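Local coordinates for protein chlamydomonas reinhardtii THB1 (Chlamydomonas reinhardtii, PDB 6CII) that binds a single heme b within a small truncated-globin fold and probably serves in binding oxygen or related small ligands at the iron, at residues Val32-Pro35 with Gln36-Pro39; Glu68-Leu72 with Gly73-Arg77. All coordinates share one frame; numbering follows the deposited sequence.

Contact 1. Residues Val32-Pro35 with Gln36-Pro39; sequences VADP and QLAP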
loop_
_atom_site.group_PDB
_atom_site.type_symbol
_atom_site.label_atom_id
_atom_site.label_comp_id
_atom_site.label_asym_id
_atom_site.label_seq_id
_atom_site.Cartn_x
_atom_site.Cartn_y
_atom_site.Cartn_z
ATOM N N VAL A 32 -12.559 -2.217 1.722
ATOM C CA VAL A 32 -13.789 -1.762 2.353
ATOM C C VAL A 32 -14.865 -2.824 2.288
ATOM O O VAL A 32 -15.859 -2.708 3.004
ATOM C CB VAL A 32 -14.293 -0.435 1.753
ATOM C CG1 VAL A 32 -13.237 0.636 1.884
ATOM C CG2 VAL A 32 -14.738 -0.618 0.321
ATOM N N ALA A 33 -14.682 -3.856 1.459
ATOM C CA ALA A 33 -15.596 -4.988 1.414
ATOM C C ALA A 33 -15.188 -6.094 2.379
ATOM O O ALA A 33 -15.936 -7.060 2.534
ATOM C CB ALA A 33 -15.684 -5.569 -0.010
ATOM N N ASP A 34 -14.032 -5.966 3.028
ATOM C CA ASP A 34 -13.483 -7.023 3.866
ATOM C C ASP A 34 -13.923 -6.761 5.302
ATOM O O ASP A 34 -13.461 -5.791 5.909
ATOM C CB ASP A 34 -11.968 -7.033 3.756
ATOM C CG ASP A 34 -11.313 -8.107 4.608
ATOM O OD1 ASP A 34 -11.941 -8.595 5.580
ATOM O OD2 ASP A 34 -10.164 -8.461 4.282
ATOM N N PRO A 35 -14.780 -7.592 5.891
ATOM C CA PRO A 35 -15.287 -7.280 7.232
ATOM C C PRO A 35 -14.209 -7.170 8.283
ATOM O O PRO A 35 -14.467 -6.567 9.330
ATOM C CB PRO A 35 -16.220 -8.461 7.534
ATOM C CG PRO A 35 -16.611 -8.982 6.213
ATOM C CD PRO A 35 -15.429 -8.790 5.320
ATOM N N GLN A 36 -13.023 -7.740 8.052
ATOM C CA GLN A 36 -11.954 -7.671 9.040
ATOM C C GLN A 36 -11.191 -6.360 8.982
ATOM O O GLN A 36 -10.518 -6.002 9.957
ATOM C CB GLN A 36 -10.970 -8.823 8.843
ATOM C CG GLN A 36 -11.541 -10.174 9.194
ATOM C CD GLN A 36 -10.511 -11.259 9.018
ATOM O OE1 GLN A 36 -9.630 -11.441 9.861
ATOM N NE2 GLN A 36 -10.586 -11.965 7.893
ATOM N N LEU A 37 -11.292 -5.636 7.877
ATOM C CA LEU A 37 -10.525 -4.417 7.688
ATOM C C LEU A 37 -11.379 -3.184 7.533
ATOM O O LEU A 37 -10.926 -2.099 7.901
ATOM C CB LEU A 37 -9.645 -4.543 6.431
ATOM C CG LEU A 37 -8.625 -5.668 6.503
ATOM C CD1 LEU A 37 -7.918 -5.746 5.150
ATOM C CD2 LEU A 37 -7.609 -5.371 7.592
ATOM N N ALA A 38 -12.571 -3.322 6.942
ATOM C CA ALA A 38 -13.452 -2.180 6.703
ATOM C C ALA A 38 -13.660 -1.296 7.927
ATOM O O ALA A 38 -13.706 -0.064 7.756
ATOM C CB ALA A 38 -14.804 -2.680 6.158
ATOM N N PRO A 39 -13.800 -1.817 9.151
ATOM C CA PRO A 39 -14.070 -0.915 10.280
ATOM C C PRO A 39 -12.981 0.113 10.522
ATOM O O PRO A 39 -13.290 1.208 11.020
ATOM C CB PRO A 39 -14.210 -1.875 11.463
ATOM C CG PRO A 39 -14.778 -3.124 10.814
ATOM C CD PRO A 39 -14.032 -3.229 9.523
HETATM O O HOH W 1 -12.211 -11.287 5.994
#
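The carboxylate of D34 meets the backbone N of Q36 with OD1 and the CD1 methyl of L37 with OD2, in the turn that links helix 16-33 to helix 38-41 of this 2-on-2 globin. With CG anti to the backbone N (chi1 180°), D34 folds its side chain forward into an Asx turn: D34 OD1 accepts from Q36 N at 2.8 Å, the donor standing above the carboxylate plane. A water donates to the same OD1 and accepts from Q36 NE2, tying the extended glutamine back. D34 OD2 rests 3.6 Å from L37 CD1 and is hydrogen-bonded to H96 of helix 87-103. Leucine suits the buried L37, where an apolar side chain packs against V93, H96 and the heme. An alanine at D34 would probably leave Q36 N and H96 NE2 without their partner and the Q36 side chain without its water tie, although the bonds of D34 O would remain. Proline suits P35 and P39, since the turn's bonds need an N-H at neither. The backbone closes the turn: D34 O takes L37 N from above its carbonyl plane and A38 N, 2.8 Å away, almost in line with the C=O. A38 CB sits 3.3 Å from V32 O.

Contact 2. Residues Glu68-Leu72 with Gly73-Arg77; sequences EGRDL and GASHR. With HEM (protoporphyrin IX containing Fe), chain B.
Two backbone carbonyls and one carboxylate carry the hydrogen bonding between D71-L72 and A74-H76, at the start of the proximal helix 72-82. D71 is the N-cap: with chi1 at 178° its carboxylate swings away from its own N and reaches forward, D71 OD2 using its anti lone pair to accept from A74 N at 2.9 Å. D71 O is gripped twice by S75, through N and through OG at 2.8 Å, the hydroxyl coming from above the carbonyl plane. H76 N and ND1 reach L72 O from opposite faces; the backbone bond is the longer and less straight, whereas H76 ND1 lies 2.9 Å from L72 O at 171°, the oxygen in the imidazole plane.

Coordination follows: H76 NE2 binds the heme iron at 2.1 Å. L72 adds an apolar contact, its CD2 3.7 Å from HEM CHB, and also touches A121 and I125.

R70, a heme-site residue, runs its methylenes past S75 OG and lays one guanidinium face over A74 O and S75 CA.

Because ND1 donates to a carbonyl, NE2 keeps its lone pair for iron; anchored at both nitrogens, the ring is restrained in rotation and is likely to be a stronger electron donor.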
loop_
_atom_site.group_PDB
_atom_site.type_symbol
_atom_site.label_atom_id
_atom_site.label_comp_id
_atom_site.label_asym_id
_atom_site.label_seq_id
_atom_site.Cartn_x
_atom_site.Cartn_y
_atom_site.Cartn_z
ATOM N N GLU A 68 6.813 12.903 0.740
ATOM C CA GLU A 68 6.362 14.111 1.418
ATOM C C GLU A 68 5.186 13.869 2.351
ATOM O O GLU A 68 4.658 14.826 2.933
ATOM C CB GLU A 68 6.012 15.188 0.383
ATOM C CG GLU A 68 7.229 16.000 -0.035
ATOM C CD GLU A 68 7.136 16.532 -1.449
ATOM O OE1 GLU A 68 6.009 16.799 -1.920
ATOM O OE2 GLU A 68 8.201 16.672 -2.090
ATOM N N GLY A 69 4.761 12.626 2.515
ATOM C CA GLY A 69 3.710 12.317 3.453
ATOM C C GLY A 69 4.242 12.159 4.869
ATOM O O GLY A 69 5.424 12.327 5.162
ATOM N N ARG A 70 3.331 11.809 5.761
ATOM C CA ARG A 70 3.668 11.605 7.160
ATOM C C ARG A 70 4.376 10.265 7.346
ATOM O O ARG A 70 4.066 9.284 6.662
ATOM C CB ARG A 70 2.382 11.671 7.977
ATOM C CG ARG A 70 2.511 11.436 9.449
ATOM C CD ARG A 70 1.159 11.701 10.061
ATOM N NE ARG A 70 1.154 11.500 11.496
ATOM C CZ ARG A 70 0.051 11.272 12.189
ATOM N NH1 ARG A 70 -1.125 11.217 11.568
ATOM N NH2 ARG A 70 0.119 11.108 13.494
ATOM N N ASP A 71 5.365 10.246 8.243
ATOM C CA ASP A 71 6.041 9.025 8.671
ATOM C C ASP A 71 5.048 7.872 8.877
ATOM O O ASP A 71 3.995 8.061 9.491
ATOM C CB ASP A 71 6.780 9.339 9.980
ATOM C CG ASP A 71 7.485 8.151 10.558
ATOM O OD1 ASP A 71 8.634 7.890 10.134
ATOM O OD2 ASP A 71 6.911 7.490 11.457
ATOM N N LEU A 72 5.394 6.674 8.374
ATOM C CA LEU A 72 4.473 5.528 8.454
ATOM C C LEU A 72 4.204 5.103 9.895
ATOM O O LEU A 72 3.065 4.771 10.253
ATOM C CB LEU A 72 5.024 4.325 7.684
ATOM C CG LEU A 72 4.726 4.121 6.205
ATOM C CD1 LEU A 72 5.009 2.667 5.869
ATOM C CD2 LEU A 72 3.295 4.487 5.863
ATOM N N GLY A 73 5.249 5.040 10.720
ATOM C CA GLY A 73 5.053 4.703 12.114
ATOM C C GLY A 73 4.115 5.668 12.801
ATOM O O GLY A 73 3.180 5.266 13.506
ATOM N N ALA A 74 4.355 6.966 12.615
ATOM C CA ALA A 74 3.533 7.956 13.286
ATOM C C ALA A 74 2.090 7.862 12.815
ATOM O O ALA A 74 1.153 7.985 13.617
ATOM C CB ALA A 74 4.089 9.357 13.025
ATOM N N SER A 75 1.902 7.612 11.511
ATOM C CA SER A 75 0.566 7.571 10.936
ATOM C C SER A 75 -0.266 6.412 11.466
ATOM O O SER A 75 -1.499 6.491 11.443
ATOM C CB SER A 75 0.662 7.467 9.413
ATOM O OG SER A 75 1.351 8.580 8.864
ATOM N N HIS A 76 0.362 5.308 11.872
ATOM C CA HIS A 76 -0.396 4.150 12.349
ATOM C C HIS A 76 -0.291 3.939 13.857
ATOM O O HIS A 76 -0.940 3.032 14.389
ATOM C CB HIS A 76 0.058 2.864 11.631
ATOM C CG HIS A 76 -0.175 2.876 10.147
ATOM N ND1 HIS A 76 0.698 3.470 9.257
ATOM C CD2 HIS A 76 -1.186 2.369 9.403
ATOM C CE1 HIS A 76 0.231 3.327 8.026
ATOM N NE2 HIS A 76 -0.910 2.664 8.089
ATOM N N ARG A 77 0.527 4.733 14.555
ATOM C CA ARG A 77 0.715 4.512 15.990
ATOM C C ARG A 77 -0.610 4.536 16.739
ATOM O O ARG A 77 -0.867 3.672 17.583
ATOM C CB ARG A 77 1.682 5.550 16.559
ATOM C CG ARG A 77 2.059 5.261 18.042
ATOM C CD ARG A 77 3.156 6.198 18.558
ATOM N NE ARG A 77 2.760 7.596 18.411
ATOM C CZ ARG A 77 3.381 8.483 17.636
ATOM N NH1 ARG A 77 4.466 8.135 16.946
ATOM N NH2 ARG A 77 2.915 9.725 17.559
HETATM C CHA HEM B . -2.994 5.563 6.730
HETATM C CHB HEM B . 0.330 2.985 4.231
HETATM C CHC HEM B . -1.086 -1.076 6.647
HETATM C CHD HEM B . -5.010 1.403 8.353
HETATM C C1A HEM B . -1.970 5.185 5.894
HETATM C C2A HEM B . -1.253 6.091 5.028
HETATM C C3A HEM B . -0.357 5.383 4.343
HETATM C C4A HEM B . -0.457 4.003 4.715
HETATM C CMA HEM B . 0.656 5.873 3.286
HETATM C CAA HEM B . -1.528 7.612 4.984
HETATM C CBA HEM B . -0.697 8.258 6.102
HETATM C CGA HEM B . -0.756 9.753 5.982
HETATM O O1A HEM B . 0.100 10.310 5.254
HETATM O O2A HEM B . -1.665 10.372 6.591
HETATM C C1B HEM B . 0.190 1.678 4.672
HETATM C C2B HEM B . 0.937 0.573 4.145
HETATM C C3B HEM B . 0.569 -0.542 4.779
HETATM C C4B HEM B . -0.450 -0.204 5.759
HETATM C CMB HEM B . 1.996 0.699 3.030
HETATM C CAB HEM B . 1.182 -1.920 4.465
HETATM C CBB HEM B . 0.538 -3.058 4.695
HETATM C C1C HEM B . -2.260 -0.725 7.295
HETATM C C2C HEM B . -3.072 -1.603 8.117
HETATM C C3C HEM B . -4.129 -0.908 8.581
HETATM C C4C HEM B . -4.064 0.434 8.054
HETATM C CMC HEM B . -2.680 -3.075 8.400
HETATM C CAC HEM B . -5.306 -1.370 9.486
HETATM C CBC HEM B . -5.889 -2.525 9.205
HETATM C C1D HEM B . -4.773 2.725 7.991
HETATM C C2D HEM B . -5.703 3.778 8.270
HETATM C C3D HEM B . -5.173 4.943 7.837
HETATM C C4D HEM B . -3.879 4.662 7.278
HETATM C CMD HEM B . -7.082 3.565 8.938
HETATM C CAD HEM B . -5.843 6.327 7.932
HETATM C CBD HEM B . -5.715 6.853 9.362
HETATM C CGD HEM B . -6.400 8.200 9.464
HETATM O O1D HEM B . -7.223 8.382 10.396
HETATM O O2D HEM B . -6.115 9.087 8.619
HETATM N NA HEM B . -1.441 3.924 5.671
HETATM N NB HEM B . -0.667 1.166 5.656
HETATM N NC HEM B . -2.881 0.533 7.309
HETATM N ND HEM B . -3.659 3.297 7.372
HETATM FE FE HEM B . -2.159 2.264 6.498
#

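Contact 1 comes first along the chain and closes before contact 2 opens, with helix 46-60 lying between them in sequence. Their centres are 21 Å apart and their nearest atoms about 10 Å; they share no helix, though both belong to the one globin fold. Contact 1 turns the chain from helix 16-33 into helix 38-41 at the surface, whereas residues 68-77 lead from a loop into helix 72-82. The heme connects them: each supplies pocket residues, L37 from 32-39 and R70, L72, S75 and H76 from 68-77. Thus a turn and a capped helix start contribute to one cofactor site, contact 2 holding the iron and contact 1 reaching the heme with a single leucine.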